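Side-chain contacts in putative dehydrogenase (Pseudomonas fluorescens, PDB 6UUG), which works as the flavin-dependent methanesulfinate monooxygenase MsuC, the oxygenase of a two-component system in bacterial sulfur assimilation: residues Val91-Ala96 and Leu313-Ala318; Ile102-Gly107 and Thr257-Gly262; Glu130-Ala133 and Phe138-Asn141; Thr279-Lys284 and Arg288-Asp293; Tyr300-Val305 and Cys358-Glu363. All coordinates share one frame; numbering follows the deposited sequence. Where two conformers were deposited one is given.

Overall arrangement
From the N terminus, contact 1 opens on helix 85-96 and contact 2 on the next helix, 100-119. Contact 3 then opens and closes within a few residues, tying helix 122-135 to strand 139-142, where the chain enters the strand region. Helix 247-277 closes contact 2, so contact 3 is nested inside its loop, and both lie inside contact 1. Contact 4 closes the short loop between helices 247-277 and 294-327, also within contact 1. Contact 5 opens on helix 294-327 before that same helix closes contact 1, so these two cross; helices 333-360 and 362-365 complete it. Contacts 1 and 2 join N-terminal helices to the C-terminal bundle; contact 5 lies within that bundle and contact 4 in the loop at its end.

Contact 1: Val91-Ala96 and Leu313-Ala318; sequences VVREFA and LVERAA
Arg-93 lays the edge of its guanidinium against the carboxylate of Glu-315, a salt bridge that links helix 85-96 of the N-terminal helical domain to helix 294-327 of the C-terminal bundle in this acyl-CoA dehydrogenase-like fold. The helices stand well apart, the closest CA atoms, of Arg-93 and Val-314, being 10.3 Å distant, and helix 247-277 touches both, so only long side chains can bridge them. Arginine suits the task: with CG swung away from the backbone N (chi1 167°) and the chain extended as far as NE, it carries its charge straight outward. Glu-315, also extended beyond CG, meets it at about a right angle. NH1 of Arg-93 donates to OE2 of Glu-315 over 2.9 Å, and the bond is nearly straight at 177°. The oxygen lies practically in the guanidinium plane and offers its anti lone pair, although the two planar groups are turned 40° from one another. NH2 of Arg-93 is held more strongly by a salt bridge to Glu-265 of helix 247-277, so two carboxylates share the guanidinium, which probably fixes its rotation. A water bridges the pair: it accepts from Arg-93 NH2 at 2.9 Å and donates to Glu-315 OE2 at 2.6 Å.

Contact 2: Ile102-Gly107 and Thr257-Gly262; sequences IAHVFG and THMFLG
The imidazole of His-104 is met obliquely by the thioether end of Met-259, while the rings of Phe-108 and Phe-256 each pack edge-to-face with it. This is a buried helix-helix contact of the acyl-CoA dehydrogenase-like fold, joining helix 100-119 of the N-terminal helical domain to helix 247-277 of the C-terminal bundle. Met-259 was modelled in two conformers; the details of SD and CE hold for one and may differ in the other. In this one SD of Met-259 lies 4.6 Å from the centroid of the His-104 ring, 28° off the ring normal, a sulfur-aromatic approach. A methionine suits the place because its unbranched chain can bend to follow the surface of its neighbours: extended at chi2, it turns at chi3 (51°), which folds the methyl back onto His-104. The small side chain of Ala-103 lets the backbones approach, its CA lying 6.7 Å from that of Met-259, and its CB touches Met-259 CG at 4.4 Å. The histidine's ND1 is hydrogen-bonded outside the contact to Gln-213 NE2, which probably restrains the ring's rotation. Met-259 CE lies against the CB-CG-ND1 side of His-104, 3.8 Å from CB and 3.8 Å from ND1.

Contact 3: Glu130-Ala133 and Phe138-Asn141; sequences EQTA and FWGN
Thr-132 reaches from its helix to the indole of Trp-139, and each atom beyond its CA has something to meet. Thr-132 CB stands 3.9 Å from Trp-139 NE1, and there the side chain branches. One branch, the methyl Thr-132 CG2, packs beside the pyrrole part of the indole, 3.8 Å from Trp-139 NE1. The other branch, Thr-132 OG1, accepts a hydrogen bond from Trp-139 NE1 at 2.9 Å. That bond is moderately bent, 154° at the hydrogen, and the oxygen lies somewhat out of the ring plane, tilted by 16°. The first torsion of Thr-132 (chi1 -64°) sets OG1 beside the backbone N, from where it also bonds to the carbonyl oxygen of Trp-128, one helical turn earlier. The hydroxyl thus both gives and receives, and the indole N-H of buried Trp-139 is satisfied by it. Threonine fits here because it combines such a two-way hydroxyl with a methyl. Met-112 and Leu-113 of helix 100-119 and Met-176 and Ile-178 of strand 176-183 also touch Trp-139. This helix-to-strand hydrogen bond joins helix 122-135, the last before the beta region, to strand 139-142, marking the passage from helical to beta domain in the acyl-CoA dehydrogenase fold.

Contact 4: Thr279-Lys284 and Arg288-Asp293; sequences TRVWHK and REVRED
The two arms of the loop fold back on each other until the CA atoms of Val-281 and Val-290 are only 4.9 Å apart, and a 3-10 segment, residues 290-292, bends the second arm. Val-290 drives its CG2 methyl into the backbone of the first arm, 3.2 Å from Thr-279 O and 3.3 Å from Val-281 N, which is tight for a methyl group. The other methyl, Val-290 CG1, which a chi1 of -176° places opposite the backbone N, meets Thr-279 CG2 at 4.0 Å. Val-281 packs against it, its CB 3.9 Å from Val-290 CG2. Compact branched residues suit backbones this close, since they pack without needing room for a long chain. These arms form the connection between helices 247-277 and 294-327 of the C-terminal helical bundle of the acyl-CoA dehydrogenase-like fold. At its end Asp-293 is the N-cap of helix 294-327: OD1 accepts from Val-296 N, while OD2 bonds to Ser-285 OG and to Tyr-394 OH of the third subunit. The first arm is anchored by Thr-279 OG1 on Thr-365 O, and the end of Trp-282 leads away from the contact to meet the ring of Tyr-394 and, edge-to-face, that of Tyr-414, both of the third subunit. A water ties the arms together, accepting from Trp-282 N at 2.8 Å and donating to Asp-293 OD2 at 3.2 Å.

Contact 5: Tyr300-Val305 and Cys358-Glu363; sequences YGEFWV and CSRLFE
Phe-303 and Arg-360 make the tight, inner part of this contact, whereas the charged pair Glu-302 and Arg-360 lies on the looser, partly exposed side, beside the second subunit. The phenyl ring of Phe-303 is buried, and its CE1 stands over the centre of the Arg-360 guanidinium, 3.8 Å above the plane, with the two flat groups inclined by 48°. At the tip of the ring, Phe-303 CZ lies 3.8 Å from Arg-360 O, which comes at the ring edge, and equally far from Leu-361 N. A large rigid aromatic suits this place because it can span from one helix to the other, whose nearest CA atoms, those of Phe-303 and Leu-361, are 8.5 Å apart. The contact joins helix 294-327 to helices 333-360 and 362-365, neighbours in the C-terminal bundle of the acyl-CoA dehydrogenase-like fold. On the looser side, Arg-360 bends at chi3 (-49°), which brings NH1 within 2.7 Å of Glu-302 OE1 in a salt bridge. Its hydrogen bond is weak, with an angle of only 119°, and carboxylate and guanidinium planes are nearly perpendicular, so charge attraction probably outweighs directional bonding. Both partners are shared. Arg-360 NE forms a salt bridge with Glu-356 and NH1 also bonds to His-299 ND1, while Glu-302 OE2 reaches across the interface to Arg-352 NH2 of the second subunit.

Contact 1: Val91-Ala96 and Leu313-Ala318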
# COMPACT_ATOMS: atom_id res chain seq x y z
N VAL A 91 21.32 7.75 -21.91
CA VAL A 91 22.66 7.55 -21.37
C VAL A 91 22.69 7.89 -19.87
O VAL A 91 23.32 7.18 -19.09
CB VAL A 91 23.70 8.35 -22.18
CG1 VAL A 91 25.04 8.36 -21.47
CG2 VAL A 91 23.82 7.73 -23.60
N VAL A 92 21.99 8.95 -19.45
CA VAL A 92 21.87 9.24 -18.02
C VAL A 92 21.33 8.02 -17.27
O VAL A 92 21.86 7.60 -16.23
CB VAL A 92 20.98 10.48 -17.79
CG1 VAL A 92 20.69 10.67 -16.31
CG2 VAL A 92 21.63 11.75 -18.36
N ARG A 93 20.24 7.44 -17.79
CA ARG A 93 19.63 6.25 -17.20
C ARG A 93 20.61 5.09 -17.14
O ARG A 93 20.69 4.38 -16.13
CB ARG A 93 18.39 5.88 -18.03
CG ARG A 93 17.77 4.50 -17.77
CD ARG A 93 16.63 4.29 -18.78
NE ARG A 93 15.94 3.00 -18.68
CZ ARG A 93 14.96 2.64 -19.51
NH1 ARG A 93 14.56 3.48 -20.47
NH2 ARG A 93 14.37 1.45 -19.39
N GLU A 94 21.39 4.89 -18.21
CA GLU A 94 22.34 3.78 -18.25
C GLU A 94 23.43 3.94 -17.19
O GLU A 94 23.81 2.97 -16.53
CB GLU A 94 22.96 3.67 -19.64
CG GLU A 94 23.82 2.43 -19.81
CD GLU A 94 23.00 1.16 -19.91
OE1 GLU A 94 21.82 1.23 -20.31
OE2 GLU A 94 23.55 0.08 -19.60
N PHE A 95 23.94 5.17 -17.01
CA PHE A 95 24.93 5.39 -15.96
C PHE A 95 24.32 5.16 -14.59
O PHE A 95 24.95 4.56 -13.71
CB PHE A 95 25.50 6.80 -16.04
CG PHE A 95 26.45 7.03 -17.18
CD1 PHE A 95 27.28 6.01 -17.62
CD2 PHE A 95 26.52 8.26 -17.81
CE1 PHE A 95 28.16 6.21 -18.69
CE2 PHE A 95 27.40 8.47 -18.86
CZ PHE A 95 28.22 7.45 -19.29
N ALA A 96 23.07 5.59 -14.40
CA ALA A 96 22.43 5.49 -13.09
C ALA A 96 22.23 4.05 -12.63
O ALA A 96 22.09 3.81 -11.42
CB ALA A 96 21.09 6.23 -13.10
N LEU A 313 6.17 5.16 -18.99
CA LEU A 313 5.89 6.56 -18.67
C LEU A 313 7.12 7.44 -18.92
O LEU A 313 7.00 8.56 -19.44
CB LEU A 313 5.44 6.70 -17.22
CG LEU A 313 4.03 6.21 -16.88
CD1 LEU A 313 3.94 6.17 -15.32
CD2 LEU A 313 2.99 7.17 -17.48
N VAL A 314 8.30 6.96 -18.52
CA VAL A 314 9.52 7.73 -18.72
C VAL A 314 9.82 7.89 -20.21
O VAL A 314 10.16 8.98 -20.69
CB VAL A 314 10.69 7.08 -17.96
CG1 VAL A 314 12.00 7.76 -18.31
CG2 VAL A 314 10.44 7.18 -16.46
N GLU A 315 9.69 6.80 -20.96
CA GLU A 315 10.01 6.85 -22.39
C GLU A 315 9.00 7.68 -23.15
O GLU A 315 9.36 8.35 -24.14
CB GLU A 315 10.11 5.43 -22.94
CG GLU A 315 11.36 4.75 -22.43
CD GLU A 315 11.42 3.25 -22.69
OE1 GLU A 315 10.44 2.68 -23.24
OE2 GLU A 315 12.46 2.65 -22.34
N ARG A 316 7.74 7.69 -22.71
CA ARG A 316 6.76 8.55 -23.35
C ARG A 316 7.08 10.02 -23.10
O ARG A 316 7.00 10.84 -24.02
CB ARG A 316 5.34 8.26 -22.88
CG ARG A 316 4.43 9.30 -23.54
CD ARG A 316 3.09 9.38 -23.04
NE ARG A 316 3.02 9.66 -21.62
CZ ARG A 316 1.86 9.63 -20.99
NH1 ARG A 316 0.76 9.35 -21.70
NH2 ARG A 316 1.79 9.86 -19.70
N ALA A 317 7.44 10.38 -21.87
CA ALA A 317 7.84 11.76 -21.61
C ALA A 317 9.06 12.15 -22.44
O ALA A 317 9.15 13.29 -22.92
CB ALA A 317 8.14 11.94 -20.12
N ALA A 318 10.01 11.23 -22.62
CA ALA A 318 11.20 11.56 -23.39
C ALA A 318 10.84 11.82 -24.85
O ALA A 318 11.37 12.75 -25.46
CB ALA A 318 12.24 10.44 -23.28
O HOH W 1 12.74 0.19 -21.46

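Contact 2: Ile102-Gly107 and Thr257-Gly262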
# COMPACT_ATOMS: atom_id res chain seq x y z
N ILE A 102 27.68 9.63 -10.87
CA ILE A 102 28.17 9.93 -12.21
C ILE A 102 27.01 10.28 -13.12
O ILE A 102 27.09 11.22 -13.93
CB ILE A 102 29.00 8.75 -12.73
CG1 ILE A 102 30.39 8.78 -12.10
CG2 ILE A 102 29.12 8.77 -14.25
CD1 ILE A 102 31.21 10.00 -12.52
N ALA A 103 25.89 9.55 -13.00
CA ALA A 103 24.73 9.88 -13.82
C ALA A 103 24.27 11.30 -13.56
O ALA A 103 23.90 12.03 -14.49
CB ALA A 103 23.60 8.89 -13.56
N HIS A 104 24.30 11.72 -12.29
CA HIS A 104 23.84 13.06 -11.90
C HIS A 104 24.71 14.16 -12.49
O HIS A 104 24.20 15.12 -13.08
CB HIS A 104 23.82 13.14 -10.38
CG HIS A 104 23.12 14.34 -9.82
ND1 HIS A 104 22.55 14.33 -8.56
CD2 HIS A 104 22.93 15.59 -10.30
CE1 HIS A 104 22.02 15.52 -8.31
NE2 HIS A 104 22.24 16.30 -9.35
N VAL A 105 26.03 14.06 -12.32
CA VAL A 105 26.87 15.13 -12.84
C VAL A 105 26.89 15.12 -14.36
O VAL A 105 27.01 16.18 -14.97
CB VAL A 105 28.29 15.06 -12.26
CG1 VAL A 105 28.25 15.43 -10.78
CG2 VAL A 105 28.90 13.70 -12.49
N PHE A 106 26.78 13.94 -14.98
CA PHE A 106 26.70 13.88 -16.44
C PHE A 106 25.40 14.53 -16.94
O PHE A 106 25.42 15.37 -17.85
CB PHE A 106 26.80 12.43 -16.91
CG PHE A 106 26.70 12.26 -18.41
CD1 PHE A 106 27.81 12.51 -19.21
CD2 PHE A 106 25.52 11.86 -19.00
CE1 PHE A 106 27.73 12.36 -20.59
CE2 PHE A 106 25.44 11.71 -20.39
CZ PHE A 106 26.55 11.96 -21.18
N GLY A 107 24.27 14.15 -16.35
CA GLY A 107 23.01 14.75 -16.73
C GLY A 107 22.97 16.25 -16.47
O GLY A 107 22.46 17.01 -17.30
N THR A 257 14.26 12.10 -13.41
CA THR A 257 13.37 10.96 -13.61
C THR A 257 14.10 9.79 -14.24
O THR A 257 13.92 8.64 -13.83
CB THR A 257 12.16 11.37 -14.46
OG1 THR A 257 11.41 12.39 -13.79
CG2 THR A 257 11.23 10.17 -14.68
N HIS A 258 14.92 10.06 -15.27
CA HIS A 258 15.70 8.99 -15.89
C HIS A 258 16.69 8.39 -14.90
O HIS A 258 16.98 7.18 -14.95
CB HIS A 258 16.43 9.51 -17.14
CG HIS A 258 15.57 9.54 -18.36
ND1 HIS A 258 14.58 10.46 -18.56
CD2 HIS A 258 15.57 8.73 -19.45
CE1 HIS A 258 14.00 10.23 -19.73
NE2 HIS A 258 14.58 9.18 -20.29
N MET A 259 17.27 9.23 -14.03
CA MET A 259 18.14 8.73 -12.96
C MET A 259 17.39 7.76 -12.05
O MET A 259 17.91 6.70 -11.69
CB MET A 259 18.69 9.89 -12.12
CG MET A 259 19.73 10.77 -12.79
SD MET A 259 20.03 12.29 -11.83
CE MET A 259 20.35 11.63 -10.20
N PHE A 260 16.18 8.15 -11.63
CA PHE A 260 15.38 7.32 -10.73
C PHE A 260 15.11 5.95 -11.35
O PHE A 260 15.20 4.92 -10.67
CB PHE A 260 14.05 8.00 -10.40
CG PHE A 260 14.16 9.33 -9.66
CD1 PHE A 260 15.38 9.80 -9.19
CD2 PHE A 260 13.02 10.10 -9.45
CE1 PHE A 260 15.45 11.04 -8.50
CE2 PHE A 260 13.10 11.33 -8.78
CZ PHE A 260 14.31 11.78 -8.31
N LEU A 261 14.70 5.94 -12.62
CA LEU A 261 14.46 4.66 -13.29
C LEU A 261 15.74 3.84 -13.37
O LEU A 261 15.73 2.64 -13.06
CB LEU A 261 13.87 4.90 -14.68
CG LEU A 261 13.80 3.68 -15.61
CD1 LEU A 261 12.96 2.56 -15.03
CD2 LEU A 261 13.19 4.15 -16.95
N GLY A 262 16.85 4.47 -13.77
CA GLY A 262 18.12 3.75 -13.83
C GLY A 262 18.52 3.13 -12.50
O GLY A 262 18.98 1.99 -12.45

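Contact 3: Glu130-Ala133 and Phe138-Asn141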
# COMPACT_ATOMS: atom_id res chain seq x y z
N GLU A 130 30.77 25.14 -29.40
CA GLU A 130 31.96 24.78 -30.16
C GLU A 130 33.15 24.49 -29.25
O GLU A 130 33.86 23.50 -29.43
CB GLU A 130 32.29 25.88 -31.17
CG GLU A 130 31.19 26.11 -32.19
CD GLU A 130 31.45 27.33 -33.07
OE1 GLU A 130 32.20 28.23 -32.63
OE2 GLU A 130 30.92 27.37 -34.20
N GLN A 131 33.39 25.36 -28.26
CA GLN A 131 34.54 25.13 -27.38
C GLN A 131 34.35 23.90 -26.51
O GLN A 131 35.31 23.18 -26.22
CB GLN A 131 34.80 26.36 -26.52
CG GLN A 131 35.15 27.61 -27.31
CD GLN A 131 35.28 28.82 -26.42
OE1 GLN A 131 36.39 29.23 -26.07
NE2 GLN A 131 34.15 29.40 -26.04
N THR A 132 33.11 23.65 -26.05
CA THR A 132 32.86 22.47 -25.23
C THR A 132 33.13 21.19 -26.01
O THR A 132 33.72 20.24 -25.47
CB THR A 132 31.41 22.51 -24.73
OG1 THR A 132 31.23 23.64 -23.88
CG2 THR A 132 31.06 21.24 -23.96
N ALA A 133 32.71 21.14 -27.27
CA ALA A 133 32.91 19.95 -28.08
C ALA A 133 34.39 19.77 -28.44
O ALA A 133 34.90 18.64 -28.45
CB ALA A 133 32.07 20.04 -29.36
N PHE A 138 33.80 20.24 -19.02
CA PHE A 138 32.80 19.69 -18.11
C PHE A 138 32.10 20.87 -17.44
O PHE A 138 32.76 21.69 -16.80
CB PHE A 138 33.47 18.77 -17.08
CG PHE A 138 32.67 17.53 -16.70
CD1 PHE A 138 31.34 17.62 -16.32
CD2 PHE A 138 33.27 16.28 -16.71
CE1 PHE A 138 30.61 16.47 -15.96
CE2 PHE A 138 32.56 15.12 -16.36
CZ PHE A 138 31.23 15.22 -15.98
N TRP A 139 30.78 20.97 -17.60
CA TRP A 139 30.00 22.07 -17.05
C TRP A 139 29.37 21.67 -15.72
O TRP A 139 28.78 20.59 -15.62
CB TRP A 139 28.89 22.49 -18.02
CG TRP A 139 29.37 23.26 -19.22
CD1 TRP A 139 30.19 22.80 -20.21
CD2 TRP A 139 29.04 24.61 -19.58
NE1 TRP A 139 30.39 23.78 -21.16
CE2 TRP A 139 29.70 24.90 -20.78
CE3 TRP A 139 28.25 25.61 -18.97
CZ2 TRP A 139 29.60 26.14 -21.41
CZ3 TRP A 139 28.14 26.84 -19.60
CH2 TRP A 139 28.82 27.10 -20.81
N GLY A 140 29.47 22.55 -14.72
CA GLY A 140 28.95 22.28 -13.40
C GLY A 140 27.85 23.27 -13.01
O GLY A 140 27.58 24.24 -13.72
N ASN A 141 27.21 22.98 -11.88
CA ASN A 141 26.03 23.71 -11.44
C ASN A 141 26.35 24.59 -10.24
O ASN A 141 26.96 24.12 -9.27
CB ASN A 141 24.90 22.76 -11.06
CG ASN A 141 23.72 23.48 -10.43
OD1 ASN A 141 23.10 24.32 -11.07
ND2 ASN A 141 23.43 23.16 -9.17

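Contact 4: Thr279-Lys284 and Arg288-Asp293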
# COMPACT_ATOMS: atom_id res chain seq x y z
N THR A 279 21.63 -16.51 -2.64
CA THR A 279 20.54 -16.65 -1.68
C THR A 279 20.21 -18.12 -1.45
O THR A 279 20.14 -18.91 -2.40
CB THR A 279 19.31 -15.88 -2.16
OG1 THR A 279 19.65 -14.50 -2.38
CG2 THR A 279 18.17 -15.95 -1.15
N ARG A 280 20.02 -18.50 -0.19
CA ARG A 280 19.61 -19.84 0.17
C ARG A 280 18.11 -19.85 0.47
O ARG A 280 17.56 -18.89 1.01
CB ARG A 280 20.39 -20.35 1.39
CG ARG A 280 21.90 -20.22 1.24
CD ARG A 280 22.62 -20.55 2.54
NE ARG A 280 24.07 -20.39 2.44
CZ ARG A 280 24.91 -20.49 3.46
NH1 ARG A 280 24.46 -20.75 4.68
NH2 ARG A 280 26.22 -20.32 3.27
N VAL A 281 17.46 -20.96 0.11
CA VAL A 281 16.03 -21.09 0.34
C VAL A 281 15.78 -21.21 1.84
O VAL A 281 16.59 -21.77 2.59
CB VAL A 281 15.46 -22.29 -0.44
CG1 VAL A 281 15.54 -23.58 0.38
CG2 VAL A 281 14.04 -22.02 -0.91
N TRP A 282 14.67 -20.62 2.30
CA TRP A 282 14.30 -20.70 3.71
C TRP A 282 13.95 -22.13 4.08
O TRP A 282 13.30 -22.84 3.30
CB TRP A 282 13.13 -19.76 4.01
CG TRP A 282 12.64 -19.76 5.44
CD1 TRP A 282 11.39 -20.09 5.88
CD2 TRP A 282 13.38 -19.38 6.61
NE1 TRP A 282 11.31 -19.95 7.24
CE2 TRP A 282 12.51 -19.51 7.72
CE3 TRP A 282 14.69 -18.93 6.83
CZ2 TRP A 282 12.92 -19.22 9.02
CZ3 TRP A 282 15.09 -18.64 8.13
CH2 TRP A 282 14.21 -18.79 9.21
N HIS A 283 14.38 -22.57 5.26
CA HIS A 283 14.22 -23.98 5.62
C HIS A 283 12.76 -24.42 5.70
O HIS A 283 12.49 -25.62 5.70
CB HIS A 283 14.97 -24.28 6.93
CG HIS A 283 14.30 -23.74 8.16
ND1 HIS A 283 13.17 -24.32 8.71
CD2 HIS A 283 14.62 -22.70 8.97
CE1 HIS A 283 12.82 -23.65 9.79
NE2 HIS A 283 13.68 -22.66 9.97
N LYS A 284 11.81 -23.49 5.75
CA LYS A 284 10.39 -23.83 5.72
C LYS A 284 9.80 -23.81 4.31
O LYS A 284 8.61 -24.10 4.15
CB LYS A 284 9.59 -22.87 6.61
N ARG A 288 13.24 -26.59 -3.36
CA ARG A 288 14.66 -26.77 -3.10
C ARG A 288 15.51 -25.62 -3.60
O ARG A 288 16.60 -25.40 -3.07
CB ARG A 288 15.14 -28.08 -3.75
CG ARG A 288 14.68 -28.27 -5.19
CD ARG A 288 13.44 -29.14 -5.26
NE ARG A 288 12.40 -28.55 -6.12
CZ ARG A 288 12.33 -28.73 -7.43
NH1 ARG A 288 13.23 -29.47 -8.07
NH2 ARG A 288 11.35 -28.16 -8.12
N GLU A 289 15.03 -24.87 -4.60
CA GLU A 289 15.77 -23.75 -5.16
C GLU A 289 15.00 -22.46 -4.94
O GLU A 289 13.77 -22.42 -5.08
CB GLU A 289 16.04 -23.97 -6.65
CG GLU A 289 17.33 -24.73 -6.92
CD GLU A 289 17.81 -24.57 -8.35
OE1 GLU A 289 16.97 -24.67 -9.27
OE2 GLU A 289 19.02 -24.32 -8.55
N VAL A 290 15.74 -21.40 -4.59
CA VAL A 290 15.12 -20.10 -4.33
C VAL A 290 14.33 -19.64 -5.54
O VAL A 290 13.25 -19.04 -5.40
CB VAL A 290 16.19 -19.06 -3.95
CG1 VAL A 290 15.55 -17.74 -3.59
CG2 VAL A 290 17.02 -19.55 -2.80
N ARG A 291 14.83 -19.91 -6.74
CA ARG A 291 14.23 -19.38 -7.96
C ARG A 291 12.90 -20.04 -8.30
O ARG A 291 12.27 -19.63 -9.28
CB ARG A 291 15.19 -19.53 -9.14
CG ARG A 291 15.30 -20.94 -9.70
CD ARG A 291 16.76 -21.36 -9.81
NE ARG A 291 17.46 -20.82 -10.96
CZ ARG A 291 18.78 -20.57 -11.00
NH1 ARG A 291 19.34 -20.10 -12.11
NH2 ARG A 291 19.53 -20.78 -9.91
N GLU A 292 12.45 -21.02 -7.52
CA GLU A 292 11.12 -21.60 -7.65
C GLU A 292 10.21 -21.28 -6.46
O GLU A 292 9.07 -21.73 -6.44
CB GLU A 292 11.23 -23.11 -7.84
CG GLU A 292 11.81 -23.49 -9.19
CD GLU A 292 12.16 -24.96 -9.30
OE1 GLU A 292 12.25 -25.64 -8.26
OE2 GLU A 292 12.34 -25.44 -10.44
N ASP A 293 10.69 -20.51 -5.49
CA ASP A 293 9.90 -20.23 -4.29
C ASP A 293 8.73 -19.32 -4.66
O ASP A 293 8.93 -18.32 -5.35
CB ASP A 293 10.79 -19.58 -3.23
CG ASP A 293 10.03 -19.26 -1.96
OD1 ASP A 293 9.29 -18.26 -1.94
OD2 ASP A 293 10.16 -20.02 -0.96
O HOH W 2 12.95 -19.26 0.51

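Contact 5: Tyr300-Val305 and Cys358-Glu363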
# COMPACT_ATOMS: atom_id res chain seq x y z
N TYR A 300 9.22 -10.87 -7.52
CA TYR A 300 9.80 -10.48 -8.80
C TYR A 300 8.74 -10.07 -9.81
O TYR A 300 8.99 -9.16 -10.62
CB TYR A 300 10.69 -11.60 -9.35
CG TYR A 300 12.10 -11.47 -8.82
CD1 TYR A 300 12.99 -10.57 -9.39
CD2 TYR A 300 12.53 -12.20 -7.70
CE1 TYR A 300 14.26 -10.40 -8.90
CE2 TYR A 300 13.83 -12.05 -7.20
CZ TYR A 300 14.68 -11.15 -7.81
OH TYR A 300 15.97 -10.97 -7.33
N GLY A 301 7.56 -10.70 -9.78
CA GLY A 301 6.47 -10.27 -10.64
C GLY A 301 5.99 -8.88 -10.31
O GLY A 301 5.68 -8.09 -11.20
N GLU A 302 5.92 -8.55 -9.03
CA GLU A 302 5.58 -7.17 -8.65
C GLU A 302 6.67 -6.19 -9.06
O GLU A 302 6.35 -5.09 -9.55
CB GLU A 302 5.30 -7.11 -7.14
CG GLU A 302 4.00 -7.85 -6.80
CD GLU A 302 3.60 -7.77 -5.35
OE1 GLU A 302 4.48 -7.72 -4.48
OE2 GLU A 302 2.39 -7.79 -5.09
N PHE A 303 7.95 -6.55 -8.92
CA PHE A 303 9.00 -5.67 -9.43
C PHE A 303 8.83 -5.44 -10.92
O PHE A 303 9.01 -4.31 -11.42
CB PHE A 303 10.38 -6.27 -9.17
CG PHE A 303 10.70 -6.50 -7.71
CD1 PHE A 303 10.03 -5.81 -6.71
CD2 PHE A 303 11.64 -7.44 -7.35
CE1 PHE A 303 10.31 -6.04 -5.36
CE2 PHE A 303 11.94 -7.68 -6.02
CZ PHE A 303 11.27 -6.99 -5.02
N TRP A 304 8.48 -6.49 -11.65
CA TRP A 304 8.35 -6.40 -13.11
C TRP A 304 7.23 -5.46 -13.51
O TRP A 304 7.42 -4.58 -14.37
CB TRP A 304 8.10 -7.79 -13.71
CG TRP A 304 8.01 -7.76 -15.22
CD1 TRP A 304 6.88 -7.88 -16.00
CD2 TRP A 304 9.10 -7.61 -16.13
NE1 TRP A 304 7.21 -7.80 -17.32
CE2 TRP A 304 8.56 -7.64 -17.44
CE3 TRP A 304 10.48 -7.44 -15.97
CZ2 TRP A 304 9.36 -7.52 -18.58
CZ3 TRP A 304 11.28 -7.33 -17.11
CH2 TRP A 304 10.71 -7.35 -18.39
N VAL A 305 6.06 -5.62 -12.89
CA VAL A 305 4.92 -4.76 -13.22
C VAL A 305 5.26 -3.31 -12.92
O VAL A 305 4.95 -2.41 -13.71
CB VAL A 305 3.67 -5.23 -12.46
CG1 VAL A 305 2.50 -4.26 -12.70
CG2 VAL A 305 3.32 -6.65 -12.92
N CYS A 358 13.79 -0.70 -4.38
CA CYS A 358 15.09 -0.65 -3.72
C CYS A 358 15.01 -1.11 -2.27
O CYS A 358 16.02 -1.57 -1.71
CB CYS A 358 15.67 0.76 -3.78
SG CYS A 358 16.09 1.31 -5.46
N SER A 359 13.84 -1.02 -1.65
CA SER A 359 13.67 -1.54 -0.29
C SER A 359 13.28 -3.01 -0.28
O SER A 359 13.85 -3.82 0.48
CB SER A 359 12.59 -0.74 0.45
OG SER A 359 12.32 -1.33 1.74
N ARG A 360 12.29 -3.38 -1.09
CA ARG A 360 11.73 -4.71 -0.98
C ARG A 360 12.60 -5.77 -1.64
O ARG A 360 12.38 -6.95 -1.38
CB ARG A 360 10.32 -4.75 -1.56
CG ARG A 360 9.37 -5.56 -0.69
CD ARG A 360 8.26 -6.18 -1.47
NE ARG A 360 7.62 -5.22 -2.36
CZ ARG A 360 6.97 -5.57 -3.46
NH1 ARG A 360 6.89 -6.86 -3.78
NH2 ARG A 360 6.41 -4.65 -4.24
N LEU A 361 13.60 -5.37 -2.44
CA LEU A 361 14.51 -6.37 -3.01
C LEU A 361 15.23 -7.14 -1.92
O LEU A 361 15.63 -8.29 -2.15
CB LEU A 361 15.52 -5.73 -3.97
CG LEU A 361 16.60 -4.80 -3.40
CD1 LEU A 361 17.83 -5.59 -2.88
CD2 LEU A 361 17.04 -3.78 -4.46
N PHE A 362 15.39 -6.56 -0.73
CA PHE A 362 16.09 -7.31 0.31
C PHE A 362 15.32 -8.54 0.75
O PHE A 362 15.94 -9.48 1.27
CB PHE A 362 16.39 -6.40 1.51
CG PHE A 362 17.53 -5.44 1.28
CD1 PHE A 362 18.85 -5.83 1.53
CD2 PHE A 362 17.30 -4.16 0.77
CE1 PHE A 362 19.92 -4.95 1.31
CE2 PHE A 362 18.37 -3.27 0.55
CZ PHE A 362 19.68 -3.67 0.82
N GLU A 363 14.00 -8.58 0.54
CA GLU A 363 13.24 -9.78 0.90
C GLU A 363 13.50 -10.96 -0.04
O GLU A 363 13.15 -12.09 0.31
CB GLU A 363 11.74 -9.49 0.91
CG GLU A 363 11.31 -8.55 2.03
CD GLU A 363 9.82 -8.60 2.27
OE1 GLU A 363 9.25 -7.55 2.63
OE2 GLU A 363 9.21 -9.68 2.12